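Local coordinates for putative dioxygenase (1H-3-hydroxy-4-oxoquinaldine 2,4-dioxygenase) (Mycobacteroides abscessus subsp. abscessus, PDB 6RA3), which cleaves the quinolone ring of the Pseudomonas quinolone signal PQS with dioxygen, forming N-octanoylanthranilate and carbon monoxide, at residues F25-G30 / R36-M41; C55-G60 / I71-A76; I93-G98 / T245-I250; L122-A127 / I210-S215; S237-G242 / A257-D262. One frame throughout, in Å; residues are numbered along the deposited sequence.

Contact 1 (F25-G30 / R36-M41); sequences FVTLSG and RAYDGM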
# COMPACT_ATOMS: atom_id res chain seq x y z
N PHE A 25 -7.57 6.25 20.72
CA PHE A 25 -7.71 7.39 19.83
C PHE A 25 -8.25 6.94 18.46
O PHE A 25 -7.70 6.03 17.83
CB PHE A 25 -6.38 8.09 19.65
CG PHE A 25 -5.94 8.86 20.86
CD1 PHE A 25 -6.81 9.73 21.51
CD2 PHE A 25 -4.65 8.72 21.35
CE1 PHE A 25 -6.40 10.44 22.62
CE2 PHE A 25 -4.23 9.43 22.46
CZ PHE A 25 -5.11 10.29 23.09
N VAL A 26 -9.31 7.59 17.98
CA VAL A 26 -9.88 7.32 16.66
C VAL A 26 -9.81 8.61 15.86
O VAL A 26 -10.47 9.60 16.21
CB VAL A 26 -11.31 6.76 16.72
CG1 VAL A 26 -11.84 6.53 15.30
CG2 VAL A 26 -11.36 5.48 17.50
N THR A 27 -8.96 8.62 14.84
CA THR A 27 -8.79 9.78 14.00
C THR A 27 -9.81 9.73 12.87
O THR A 27 -10.11 8.67 12.31
CB THR A 27 -7.38 9.89 13.44
OG1 THR A 27 -7.19 9.00 12.33
CG2 THR A 27 -6.35 9.62 14.52
N LEU A 28 -10.37 10.90 12.59
CA LEU A 28 -11.42 11.07 11.59
C LEU A 28 -11.04 12.31 10.82
O LEU A 28 -10.83 13.37 11.43
CB LEU A 28 -12.80 11.22 12.24
CG LEU A 28 -13.26 10.05 13.09
CD1 LEU A 28 -14.46 10.45 13.92
CD2 LEU A 28 -13.59 8.82 12.25
N SER A 29 -10.92 12.18 9.51
CA SER A 29 -10.44 13.26 8.67
C SER A 29 -11.64 14.07 8.18
O SER A 29 -12.79 13.76 8.47
CB SER A 29 -9.60 12.70 7.52
OG SER A 29 -8.46 11.98 7.99
N GLY A 30 -11.35 15.16 7.48
CA GLY A 30 -12.37 15.97 6.84
C GLY A 30 -12.79 15.36 5.51
O GLY A 30 -12.46 14.22 5.19
N ARG A 36 -3.90 9.93 6.02
CA ARG A 36 -2.67 10.73 5.95
C ARG A 36 -2.82 12.12 6.55
O ARG A 36 -1.81 12.81 6.73
CB ARG A 36 -2.20 10.90 4.50
CG ARG A 36 -2.05 9.61 3.68
CD ARG A 36 -1.66 9.90 2.21
NE ARG A 36 -0.34 10.56 2.15
CZ ARG A 36 0.81 9.96 1.84
NH1 ARG A 36 0.86 8.66 1.54
NH2 ARG A 36 1.95 10.67 1.83
N ALA A 37 -4.05 12.58 6.80
CA ALA A 37 -4.21 13.82 7.55
C ALA A 37 -3.59 13.72 8.94
O ALA A 37 -3.36 14.75 9.59
CB ALA A 37 -5.69 14.20 7.68
N TYR A 38 -3.32 12.50 9.41
CA TYR A 38 -2.83 12.25 10.77
C TYR A 38 -1.46 11.60 10.79
O TYR A 38 -1.02 11.15 11.84
CB TYR A 38 -3.84 11.41 11.53
CG TYR A 38 -5.10 12.19 11.82
CD1 TYR A 38 -5.20 12.99 12.96
CD2 TYR A 38 -6.17 12.17 10.94
CE1 TYR A 38 -6.34 13.71 13.23
CE2 TYR A 38 -7.34 12.89 11.21
CZ TYR A 38 -7.40 13.67 12.36
OH TYR A 38 -8.53 14.40 12.64
N ASP A 39 -0.74 11.60 9.66
CA ASP A 39 0.63 11.09 9.66
C ASP A 39 1.50 11.84 10.65
O ASP A 39 2.35 11.24 11.32
CB ASP A 39 1.26 11.21 8.27
CG ASP A 39 0.85 10.07 7.33
OD1 ASP A 39 0.25 9.09 7.80
OD2 ASP A 39 1.12 10.19 6.12
N GLY A 40 1.33 13.17 10.74
CA GLY A 40 2.19 13.96 11.61
C GLY A 40 1.95 13.68 13.08
O GLY A 40 2.89 13.68 13.87
N MET A 41 0.68 13.49 13.46
CA MET A 41 0.31 13.24 14.85
C MET A 41 0.49 11.79 15.24
O MET A 41 0.63 11.49 16.44
CB MET A 41 -1.16 13.61 15.08
CG MET A 41 -1.49 15.14 15.15
SD MET A 41 -3.27 15.45 15.22
CE MET A 41 -3.80 14.59 16.67

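Contact 2 (C55-G60 / I71-A76); sequences CWRGHG and IDEMAA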
# COMPACT_ATOMS: atom_id res chain seq x y z
N CYS A 55 -10.81 6.02 7.62
CA CYS A 55 -11.17 6.69 6.38
C CYS A 55 -12.68 6.64 6.21
O CYS A 55 -13.32 5.67 6.61
CB CYS A 55 -10.50 6.01 5.18
SG CYS A 55 -8.72 6.19 5.02
N TRP A 56 -13.25 7.71 5.65
CA TRP A 56 -14.66 7.67 5.25
C TRP A 56 -14.86 6.72 4.07
O TRP A 56 -13.94 6.45 3.29
CB TRP A 56 -15.14 9.07 4.86
CG TRP A 56 -14.85 10.13 5.86
CD1 TRP A 56 -14.11 11.26 5.67
CD2 TRP A 56 -15.28 10.15 7.22
NE1 TRP A 56 -14.07 11.99 6.83
CE2 TRP A 56 -14.78 11.32 7.80
CE3 TRP A 56 -16.06 9.28 8.01
CZ2 TRP A 56 -15.02 11.66 9.13
CZ3 TRP A 56 -16.28 9.62 9.33
CH2 TRP A 56 -15.78 10.81 9.87
N ARG A 57 -16.08 6.21 3.95
CA ARG A 57 -16.47 5.48 2.75
C ARG A 57 -16.17 6.32 1.52
O ARG A 57 -16.24 7.55 1.55
CB ARG A 57 -17.96 5.06 2.83
CG ARG A 57 -19.00 6.16 2.61
CD ARG A 57 -20.40 5.59 2.51
NE ARG A 57 -20.81 4.78 3.64
CZ ARG A 57 -21.98 4.17 3.72
NH1 ARG A 57 -22.85 4.26 2.72
NH2 ARG A 57 -22.30 3.46 4.79
N GLY A 58 -15.73 5.65 0.45
CA GLY A 58 -15.33 6.35 -0.75
C GLY A 58 -14.02 7.11 -0.68
O GLY A 58 -13.62 7.73 -1.68
N HIS A 59 -13.33 7.09 0.47
CA HIS A 59 -12.08 7.82 0.64
C HIS A 59 -10.86 6.91 0.73
O HIS A 59 -9.73 7.41 0.80
CB HIS A 59 -12.13 8.68 1.92
CG HIS A 59 -13.01 9.88 1.82
ND1 HIS A 59 -14.38 9.80 1.70
CD2 HIS A 59 -12.71 11.20 1.77
CE1 HIS A 59 -14.89 11.01 1.62
NE2 HIS A 59 -13.90 11.88 1.66
N GLY A 60 -11.06 5.60 0.76
CA GLY A 60 -9.96 4.66 0.84
C GLY A 60 -9.21 4.54 -0.47
O GLY A 60 -9.39 5.37 -1.38
N ILE A 71 -23.61 12.34 7.06
CA ILE A 71 -23.07 12.20 8.41
C ILE A 71 -23.59 10.94 9.10
O ILE A 71 -22.83 10.25 9.79
CB ILE A 71 -23.35 13.50 9.21
CG1 ILE A 71 -22.54 14.64 8.59
CG2 ILE A 71 -22.92 13.36 10.65
CD1 ILE A 71 -23.06 16.02 8.91
N ASP A 72 -24.87 10.60 8.90
CA ASP A 72 -25.39 9.36 9.48
C ASP A 72 -24.56 8.14 9.08
O ASP A 72 -24.30 7.25 9.91
CB ASP A 72 -26.85 9.15 9.07
CG ASP A 72 -27.80 10.11 9.77
OD1 ASP A 72 -27.44 10.60 10.86
OD2 ASP A 72 -28.90 10.38 9.22
N GLU A 73 -24.14 8.07 7.81
CA GLU A 73 -23.34 6.96 7.31
C GLU A 73 -21.91 7.02 7.84
O GLU A 73 -21.32 5.99 8.17
CB GLU A 73 -23.35 6.95 5.77
CG GLU A 73 -24.63 6.45 5.14
CD GLU A 73 -25.81 7.39 5.37
OE1 GLU A 73 -25.61 8.63 5.33
OE2 GLU A 73 -26.94 6.89 5.62
N MET A 74 -21.32 8.21 7.90
CA MET A 74 -19.96 8.33 8.41
C MET A 74 -19.87 7.81 9.84
O MET A 74 -18.92 7.09 10.20
CB MET A 74 -19.52 9.79 8.31
CG MET A 74 -19.23 10.24 6.87
SD MET A 74 -19.46 12.01 6.62
CE MET A 74 -17.79 12.60 6.68
N ALA A 75 -20.90 8.07 10.65
CA ALA A 75 -20.98 7.61 12.03
C ALA A 75 -21.35 6.14 12.13
O ALA A 75 -20.81 5.42 12.98
CB ALA A 75 -22.01 8.45 12.78
N ALA A 76 -22.27 5.67 11.29
CA ALA A 76 -22.63 4.27 11.33
C ALA A 76 -21.45 3.41 10.91
O ALA A 76 -21.28 2.31 11.44
CB ALA A 76 -23.84 3.99 10.43

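Contact 3 (I93-G98 / T245-I250); sequences IAHAHG and THFPGI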
# COMPACT_ATOMS: atom_id res chain seq x y z
N ILE A 93 -10.91 11.97 17.42
CA ILE A 93 -10.22 13.18 17.01
C ILE A 93 -10.66 13.45 15.57
O ILE A 93 -10.45 12.61 14.70
CB ILE A 93 -8.69 13.04 17.09
CG1 ILE A 93 -8.24 12.54 18.48
CG2 ILE A 93 -7.99 14.37 16.71
CD1 ILE A 93 -6.69 12.49 18.64
N ALA A 94 -11.27 14.63 15.32
CA ALA A 94 -11.97 14.88 14.05
C ALA A 94 -11.61 16.23 13.45
O ALA A 94 -11.69 17.27 14.12
CB ALA A 94 -13.48 14.79 14.25
N HIS A 95 -11.25 16.22 12.16
CA HIS A 95 -10.82 17.44 11.48
C HIS A 95 -12.00 18.13 10.81
O HIS A 95 -12.78 17.50 10.09
CB HIS A 95 -9.76 17.17 10.44
CG HIS A 95 -9.37 18.39 9.69
ND1 HIS A 95 -9.85 18.68 8.43
CD2 HIS A 95 -8.57 19.43 10.03
CE1 HIS A 95 -9.33 19.82 8.02
NE2 HIS A 95 -8.55 20.29 8.97
N ALA A 96 -12.07 19.45 11.02
CA ALA A 96 -13.13 20.30 10.49
C ALA A 96 -14.45 19.54 10.44
O ALA A 96 -14.93 19.04 11.46
CB ALA A 96 -12.75 20.83 9.11
N HIS A 97 -15.04 19.42 9.26
CA HIS A 97 -16.42 18.98 9.23
C HIS A 97 -16.58 17.49 9.50
O HIS A 97 -17.71 17.05 9.71
CB HIS A 97 -17.02 19.45 7.91
CG HIS A 97 -17.01 20.94 7.81
ND1 HIS A 97 -17.92 21.73 8.48
CD2 HIS A 97 -16.12 21.80 7.25
CE1 HIS A 97 -17.64 23.01 8.27
NE2 HIS A 97 -16.54 23.07 7.53
N GLY A 98 -15.48 16.72 9.63
CA GLY A 98 -15.60 15.43 10.29
C GLY A 98 -16.12 15.54 11.72
O GLY A 98 -16.72 14.58 12.24
N THR A 245 -2.91 27.98 9.49
CA THR A 245 -3.70 27.21 8.54
C THR A 245 -4.91 26.59 9.23
O THR A 245 -5.01 26.54 10.46
CB THR A 245 -2.85 26.12 7.89
OG1 THR A 245 -2.76 24.99 8.77
CG2 THR A 245 -1.45 26.62 7.60
N HIS A 246 -5.83 26.14 8.40
CA HIS A 246 -7.00 25.34 8.74
C HIS A 246 -6.62 23.93 9.17
O HIS A 246 -7.51 23.14 9.49
CB HIS A 246 -7.91 25.34 7.48
CG HIS A 246 -9.19 24.54 7.59
ND1 HIS A 246 -10.10 24.70 8.61
CD2 HIS A 246 -9.75 23.66 6.73
CE1 HIS A 246 -11.14 23.91 8.40
NE2 HIS A 246 -10.96 23.27 7.26
N PHE A 247 -5.32 23.59 9.20
CA PHE A 247 -4.86 22.22 9.42
C PHE A 247 -3.97 22.14 10.66
O PHE A 247 -2.77 21.88 10.56
CB PHE A 247 -4.11 21.69 8.19
CG PHE A 247 -4.97 21.63 6.96
CD1 PHE A 247 -6.00 20.70 6.88
CD2 PHE A 247 -4.78 22.51 5.91
CE1 PHE A 247 -6.80 20.66 5.76
CE2 PHE A 247 -5.58 22.46 4.79
CZ PHE A 247 -6.59 21.53 4.72
N PRO A 248 -4.54 22.36 11.85
CA PRO A 248 -3.70 22.33 13.06
C PRO A 248 -3.07 20.96 13.31
O PRO A 248 -1.91 20.89 13.74
CB PRO A 248 -4.67 22.75 14.17
CG PRO A 248 -6.03 22.44 13.65
CD PRO A 248 -5.96 22.57 12.15
N GLY A 249 -3.81 19.88 13.05
CA GLY A 249 -3.25 18.53 13.22
C GLY A 249 -2.05 18.24 12.34
O GLY A 249 -1.21 17.40 12.69
N ILE A 250 -1.92 18.92 11.21
CA ILE A 250 -0.79 18.74 10.31
C ILE A 250 0.26 19.82 10.53
O ILE A 250 1.45 19.56 10.41
CB ILE A 250 -1.24 18.74 8.83
CG1 ILE A 250 -2.37 17.74 8.59
CG2 ILE A 250 -0.02 18.48 7.91
CD1 ILE A 250 -2.94 17.78 7.18

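Contact 4 (L122-A127 / I210-S215); sequences LIMTPA and IRHVFS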
# COMPACT_ATOMS: atom_id res chain seq x y z
N LEU A 122 -13.34 23.59 13.32
CA LEU A 122 -14.72 23.50 12.83
C LEU A 122 -15.47 24.80 13.15
O LEU A 122 -15.49 25.23 14.30
CB LEU A 122 -15.43 22.30 13.47
CG LEU A 122 -16.94 22.14 13.24
CD1 LEU A 122 -17.28 22.04 11.74
CD2 LEU A 122 -17.46 20.94 13.99
N ILE A 123 -16.07 25.42 12.12
CA ILE A 123 -16.76 26.70 12.28
C ILE A 123 -17.88 26.54 13.30
O ILE A 123 -18.83 25.77 13.10
CB ILE A 123 -17.28 27.19 10.91
CG1 ILE A 123 -16.12 27.59 10.00
CG2 ILE A 123 -18.23 28.37 11.04
CD1 ILE A 123 -15.25 28.72 10.52
N MET A 124 -17.78 27.26 14.43
CA MET A 124 -18.72 27.07 15.52
C MET A 124 -19.90 28.04 15.45
O MET A 124 -20.94 27.78 16.07
CB MET A 124 -17.99 27.20 16.86
CG MET A 124 -17.09 25.99 17.19
SD MET A 124 -18.06 24.51 17.59
CE MET A 124 -16.74 23.28 17.46
N THR A 125 -19.77 29.14 14.71
CA THR A 125 -20.88 30.03 14.39
C THR A 125 -21.86 29.35 13.43
O THR A 125 -21.58 28.26 12.91
CB THR A 125 -20.35 31.32 13.75
OG1 THR A 125 -19.64 31.00 12.55
CG2 THR A 125 -19.41 32.06 14.69
N PRO A 126 -23.01 29.97 13.16
CA PRO A 126 -23.78 29.58 11.97
C PRO A 126 -22.97 29.84 10.70
O PRO A 126 -22.05 30.67 10.67
CB PRO A 126 -25.03 30.46 12.04
CG PRO A 126 -25.22 30.73 13.52
CD PRO A 126 -23.80 30.84 14.06
N ALA A 127 -23.31 29.09 9.66
CA ALA A 127 -22.54 29.15 8.43
C ALA A 127 -22.50 30.58 7.87
O ALA A 127 -23.55 31.11 7.48
CB ALA A 127 -23.13 28.20 7.38
N ILE A 210 -15.90 17.65 25.53
CA ILE A 210 -15.62 18.05 24.16
C ILE A 210 -14.61 19.18 24.18
O ILE A 210 -14.71 20.09 25.00
CB ILE A 210 -16.92 18.48 23.44
CG1 ILE A 210 -17.87 17.29 23.35
CG2 ILE A 210 -16.59 19.05 22.10
CD1 ILE A 210 -19.30 17.64 23.00
N ARG A 211 -13.63 19.11 23.28
CA ARG A 211 -12.62 20.15 23.16
C ARG A 211 -12.49 20.54 21.69
O ARG A 211 -12.23 19.68 20.84
CB ARG A 211 -11.25 19.73 23.71
CG ARG A 211 -10.18 20.84 23.56
CD ARG A 211 -8.93 20.70 24.48
NE ARG A 211 -9.25 20.22 25.83
CZ ARG A 211 -8.35 19.84 26.73
NH1 ARG A 211 -7.04 19.87 26.46
NH2 ARG A 211 -8.76 19.42 27.92
N HIS A 212 -12.64 21.83 21.41
CA HIS A 212 -12.36 22.37 20.09
C HIS A 212 -11.01 23.05 20.12
O HIS A 212 -10.74 23.88 21.01
CB HIS A 212 -13.46 23.35 19.66
CG HIS A 212 -13.26 23.91 18.29
ND1 HIS A 212 -13.74 25.15 17.92
CD2 HIS A 212 -12.65 23.40 17.19
CE1 HIS A 212 -13.42 25.39 16.66
NE2 HIS A 212 -12.75 24.35 16.20
N VAL A 213 -10.14 22.66 19.20
CA VAL A 213 -8.83 23.25 19.01
C VAL A 213 -8.79 23.80 17.60
O VAL A 213 -9.20 23.10 16.66
CB VAL A 213 -7.71 22.21 19.22
CG1 VAL A 213 -6.38 22.83 18.97
CG2 VAL A 213 -7.77 21.63 20.61
N PHE A 214 -8.30 25.02 17.44
CA PHE A 214 -8.41 25.69 16.16
C PHE A 214 -7.36 26.77 16.07
O PHE A 214 -6.75 27.16 17.07
CB PHE A 214 -9.81 26.28 15.98
CG PHE A 214 -10.22 27.23 17.09
CD1 PHE A 214 -11.01 26.78 18.15
CD2 PHE A 214 -9.82 28.56 17.07
CE1 PHE A 214 -11.39 27.65 19.17
CE2 PHE A 214 -10.20 29.43 18.08
CZ PHE A 214 -10.99 28.98 19.13
N SER A 215 -7.14 27.25 14.85
CA SER A 215 -6.22 28.35 14.57
C SER A 215 -6.81 29.42 13.68
O SER A 215 -6.30 30.55 13.66
CB SER A 215 -4.96 27.83 13.88
OG SER A 215 -4.31 26.87 14.68

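Contact 5 (S237-G242 / A257-D262); sequences SYRRLG and AAEAID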
# COMPACT_ATOMS: atom_id res chain seq x y z
N SER A 237 -14.43 22.62 26.51
CA SER A 237 -13.20 23.38 26.62
C SER A 237 -12.71 23.63 25.21
O SER A 237 -13.23 23.05 24.25
CB SER A 237 -12.11 22.65 27.42
OG SER A 237 -11.80 21.40 26.82
N TYR A 238 -11.69 24.45 25.09
CA TYR A 238 -11.23 24.88 23.78
C TYR A 238 -9.87 25.53 23.94
O TYR A 238 -9.43 25.85 25.05
CB TYR A 238 -12.21 25.87 23.13
CG TYR A 238 -12.07 27.29 23.66
CD1 TYR A 238 -11.17 28.18 23.09
CD2 TYR A 238 -12.82 27.73 24.75
CE1 TYR A 238 -11.03 29.47 23.56
CE2 TYR A 238 -12.69 29.02 25.24
CZ TYR A 238 -11.79 29.89 24.63
OH TYR A 238 -11.66 31.17 25.11
N ARG A 239 -9.22 25.77 22.80
CA ARG A 239 -7.86 26.28 22.78
C ARG A 239 -7.52 26.80 21.39
O ARG A 239 -7.37 26.02 20.44
CB ARG A 239 -6.90 25.17 23.20
CG ARG A 239 -5.43 25.57 23.25
CD ARG A 239 -4.83 25.44 24.65
NE ARG A 239 -5.36 24.29 25.39
CZ ARG A 239 -4.94 23.92 26.59
NH1 ARG A 239 -3.98 24.59 27.22
NH2 ARG A 239 -5.50 22.85 27.17
N ARG A 240 -7.44 28.12 21.25
CA ARG A 240 -6.90 28.72 20.04
C ARG A 240 -5.40 28.48 19.99
O ARG A 240 -4.71 28.59 20.99
CB ARG A 240 -7.21 30.23 20.00
CG ARG A 240 -6.49 30.99 18.88
CD ARG A 240 -6.98 32.44 18.74
NE ARG A 240 -8.38 32.51 18.30
CZ ARG A 240 -8.78 32.47 17.03
NH1 ARG A 240 -7.89 32.35 16.04
NH2 ARG A 240 -10.08 32.53 16.75
N LEU A 241 -4.89 28.18 18.79
CA LEU A 241 -3.58 27.58 18.64
C LEU A 241 -2.54 28.43 17.93
O LEU A 241 -1.35 28.11 18.01
CB LEU A 241 -3.72 26.24 17.89
CG LEU A 241 -3.20 25.03 18.65
CD1 LEU A 241 -3.49 23.76 17.87
CD2 LEU A 241 -1.69 25.21 18.86
N GLY A 242 -2.94 29.48 17.21
CA GLY A 242 -1.93 30.34 16.64
C GLY A 242 -1.22 29.78 15.42
O GLY A 242 -0.09 30.21 15.12
N ALA A 257 -1.48 16.67 19.41
CA ALA A 257 -1.44 15.36 20.05
C ALA A 257 -1.41 15.54 21.56
O ALA A 257 -2.20 14.93 22.30
CB ALA A 257 -0.23 14.57 19.55
N ALA A 258 -0.52 16.41 22.03
CA ALA A 258 -0.51 16.82 23.43
C ALA A 258 -1.91 17.16 23.94
O ALA A 258 -2.33 16.68 25.01
CB ALA A 258 0.42 18.01 23.60
N GLU A 259 -2.67 17.95 23.16
CA GLU A 259 -4.02 18.34 23.59
C GLU A 259 -4.93 17.13 23.74
O GLU A 259 -5.72 17.05 24.69
CB GLU A 259 -4.64 19.33 22.60
CG GLU A 259 -4.08 20.71 22.62
CD GLU A 259 -4.45 21.49 23.89
OE1 GLU A 259 -5.46 21.18 24.56
OE2 GLU A 259 -3.69 22.43 24.21
N ALA A 260 -4.86 16.19 22.78
CA ALA A 260 -5.68 14.98 22.86
C ALA A 260 -5.30 14.14 24.07
O ALA A 260 -6.17 13.56 24.73
CB ALA A 260 -5.52 14.16 21.57
N ILE A 261 -4.01 13.99 24.33
CA ILE A 261 -3.60 13.18 25.47
C ILE A 261 -4.11 13.82 26.77
O ILE A 261 -4.74 13.16 27.61
CB ILE A 261 -2.07 12.99 25.44
CG1 ILE A 261 -1.70 12.03 24.29
CG2 ILE A 261 -1.55 12.44 26.75
CD1 ILE A 261 -0.37 12.33 23.63
N ASP A 262 -3.93 15.14 26.89
CA ASP A 262 -4.47 15.88 28.04
C ASP A 262 -5.99 15.69 28.17
O ASP A 262 -6.50 15.40 29.26
CB ASP A 262 -4.13 17.36 27.90
CG ASP A 262 -4.76 18.19 29.00
OD1 ASP A 262 -4.17 18.23 30.10
OD2 ASP A 262 -5.84 18.78 28.77

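Contact 1 (F25-G30 / R36-M41)
Thr27 presses its CB onto the middle of one face of the Tyr38 ring, and the phenol hydroxyl of the same tyrosine bonds the next residue of the strand. The CH-pi contact is nearly vertical: Thr27 CB lies 3.5 Å from the Tyr38 ring centroid and 9° off its normal. OG1 and CG2 of Thr27 flank that contact, OG1 at 3.6 Å from Tyr38 CD2 and CG2 over the CD1 side at 3.9 Å. Beyond the methine, Tyr38 OH donates to Leu28 O over 2.8 Å, reaching the oxygen from above its carbonyl plane, with a C=O...O angle of 132°. At the ring's edge, in plane, Ser29 OG stands 3.5 Å from Tyr38 CE2; the same oxygen touches Ala37 CB at 3.6 Å, and its hydrogen-bond partner is the backbone O of Asp34, within the intervening loop. Tyr38 holds CG anti to its carbonyl carbon (chi1 -69°), which lays the ring along the end of strand 24-28 with the hydroxyl pointing past Thr27. Farther out, Ile93 and His95 of strand 90-95 and Arg53 of strand 51-54 also touch the tyrosine, while a salt bridge from Asp39 to Arg53 ties down the loop that carries it. Leu28 O is also within the parallel sheet pairing with His95, so a backbone carbonyl at the strand end serves both a neighbouring strand and the hydroxyl. The buried phenol thus has a defined acceptor, and together the face contact and the bond at its tip restrict both tilt and rotation of the ring.

Contact 2 (C55-G60 / I71-A76)
The indole of Trp56 carries the terminal methyl of Met74 on one face and the aliphatic start of the same side chain farther along. Met74 CE sits 3.6 Å from the centroid of the five-membered ring, 16° off the normal, a CH-pi contact. Met74 CB meets the six-membered ring at Trp56 CZ3, 3.4 Å away, and SD bridges the two in an oblique Met-aromatic contact, 4.6 Å from the centroid of that ring. The bend at chi3 (100°) folds the methyl back over the indole. At the indole's edge, NE1 bonds Ser29 O. The second flat group is the Arg57 guanidinium, with Glu73 CB over its centre, 3.7 Å from CZ. The carboxylate of Glu73 points elsewhere: OE1 takes the backbone N of Gly70, just ahead of helix 71-84, whereas Arg57 NH2 forms a salt bridge with Asp77, one turn on. A type II turn from Trp56 to His59 presents both side chains to the helix, and His59 ND1 gives a straight bond of 2.9 Å to Arg57 O in the plane of its ring. With the polar ends of Trp56, Arg57 and Glu73 satisfied by Ser29, Asp77 and Gly70, cohesion between loop and helix here rests on dispersion and CH-pi packing rather than on hydrogen bonds or paired charges.

Contact 3 (I93-G98 / T245-I250)
His95 reaches across to the loop of His246. Beyond CB, CG stands anti to the backbone N (chi1 177°), and the ring passes over Ala96, whose CB lies above one face near the rim. CD2 comes within 3.9 Å of His246 O. CE1 lies 3.5 Å from Phe247 CE1, the two rings being almost parallel (13°) yet slid so far apart that they barely overlap. The tip, NE2, donates to His246 O over 3.1 Å with an N-H...O angle of 156°, close to its own ring plane, and also touches Phe247 CD1 at 3.3 Å. The His246 ring, set obliquely to that of His95, packs its CE1 on Ala96 CB at 3.5 Å, and its ND1 bonds Asp121; His246 is the proton donor/acceptor of the active site, and His95 thus holds its backbone from the second shell. Ala96, with phi positive, occupies the sharp turn between strand 90-95 and helix 99-109, the nucleophile-elbow position of alpha/beta hydrolases, next to the substrate-binding His97. Phe247, the N-cap residue of helix 248-251, leans on helix 162-170, while Pro248 and Ile93 meet helix 253-266.

Contact 4 (L122-A127 / I210-S215)
Leu122, in the loop just after strand 116-120, turns its backbone N-H toward strand 209-214, where it meets the His212 ring, the CA atoms of Leu122 and Phe214 being 7.5 Å apart. Leu122 N donates to His212 NE2 over 3.0 Å with an N-H...N angle of 153°; the donor is tilted 34° out of the imidazole plane, so the bond is not aligned with the ring. The His212 side chain leaves the strand extended (chi1 -178°), CG opposite the backbone N, and so reaches this loop. Its two faces are both taken up: Met124 CE lies 3.8 Å from the ring centroid, a CH-pi contact, and on the opposite face the rim is overlain by Phe214 CD1. Met124 bends at chi2, so that CG also touches His212 ND1, at 3.5 Å, while its sulfur passes obliquely, farther from the ring. The other ring nitrogen, ND1, is hydrogen-bonded to His226 of helix 221-232; because NE2 accepts, ND1 is probably the protonated one. Tyr222 of that helix bonds Met124 N, and Met124 also packs on helix 197-202. The Leu122 side chain leads away toward His97. The buried His212 connects strand 209-214 to the loop leaving its parallel neighbour, toward the C-terminal ends of the strands, where alpha/beta hydrolases carry their active-site loops; here the loop follows Asp121, the hydrogen-bond partner of His246.

Contact 5 (S237-G242 / A257-D262)
Arg239 and Glu259 form the close part of this contact. The carboxylate of Glu259 lies across one face of the guanidinium: OE2 is 2.8 Å from Arg239 NE and 3.1 Å from its CZ, well out of the guanidinium plane, so the two groups are held by charge and no N-H points at that oxygen. OE1 comes within 3.1 Å of Arg239 NH2, and the planes of the two groups stand 59° apart. Arg239 leaves the edge strand 236-240 extended at chi1, then turns twice, at chi2 (119°, off any staggered value) and at chi3 (36°), which brings its end against the Glu259 carboxylate; the methylene CD also rests near Glu259 OE2, at 3.2 Å. Glu259, bent at chi2, rises to meet it from helix 253-266. The loose side is at Asp262, one turn on: Arg239 NH2 is 4.4 Å from Asp262 OD2, opposite charges beyond salt-bridge range. Asp262 OD2 pairs instead with NH1 of Arg211 on strand 209-214, and Glu259 is shared, its OE1 also bridging to Arg211 NH1. Arg239 adds itself to this cluster on the solvent side, Arg239 and Asp262 both being exposed. Leu241 contributes only slight apolar cover here and turns to Val256 of the helix and to Val213. Since the Arg239 pairing is ionic and not directional, it could probably tolerate some sliding of the guanidinium over the carboxylate. Arg211 bridges both carboxylates and Arg239 gives Glu259 a second positive partner, which would probably help keep the acids ionised.

How the contacts relate
Four of the five contacts have a segment on a strand of the central sheet; contact 2 lies beside it, on the loop after strand 51-54 and helix 71-84. Contacts 1 and 3 are closest, centres 8 Å apart, because strands 24-28 and 90-95 pair directly; Tyr38 OH lies 3.3 Å from His95 N. Contact 2 meets contact 1 through Trp56 NE1, 2.7 Å from Ser29 O, and contact 3 by packing of Trp56 CZ2 on Gly98 CA at 4.0 Å. Contact 3 holds the substrate-binding His97 and the active-site His246, and contact 4 borders it: Leu122 CD1 is 3.3 Å from His97 ND1. Contact 5 is the surface end, 25 Å from contact 2 between centres.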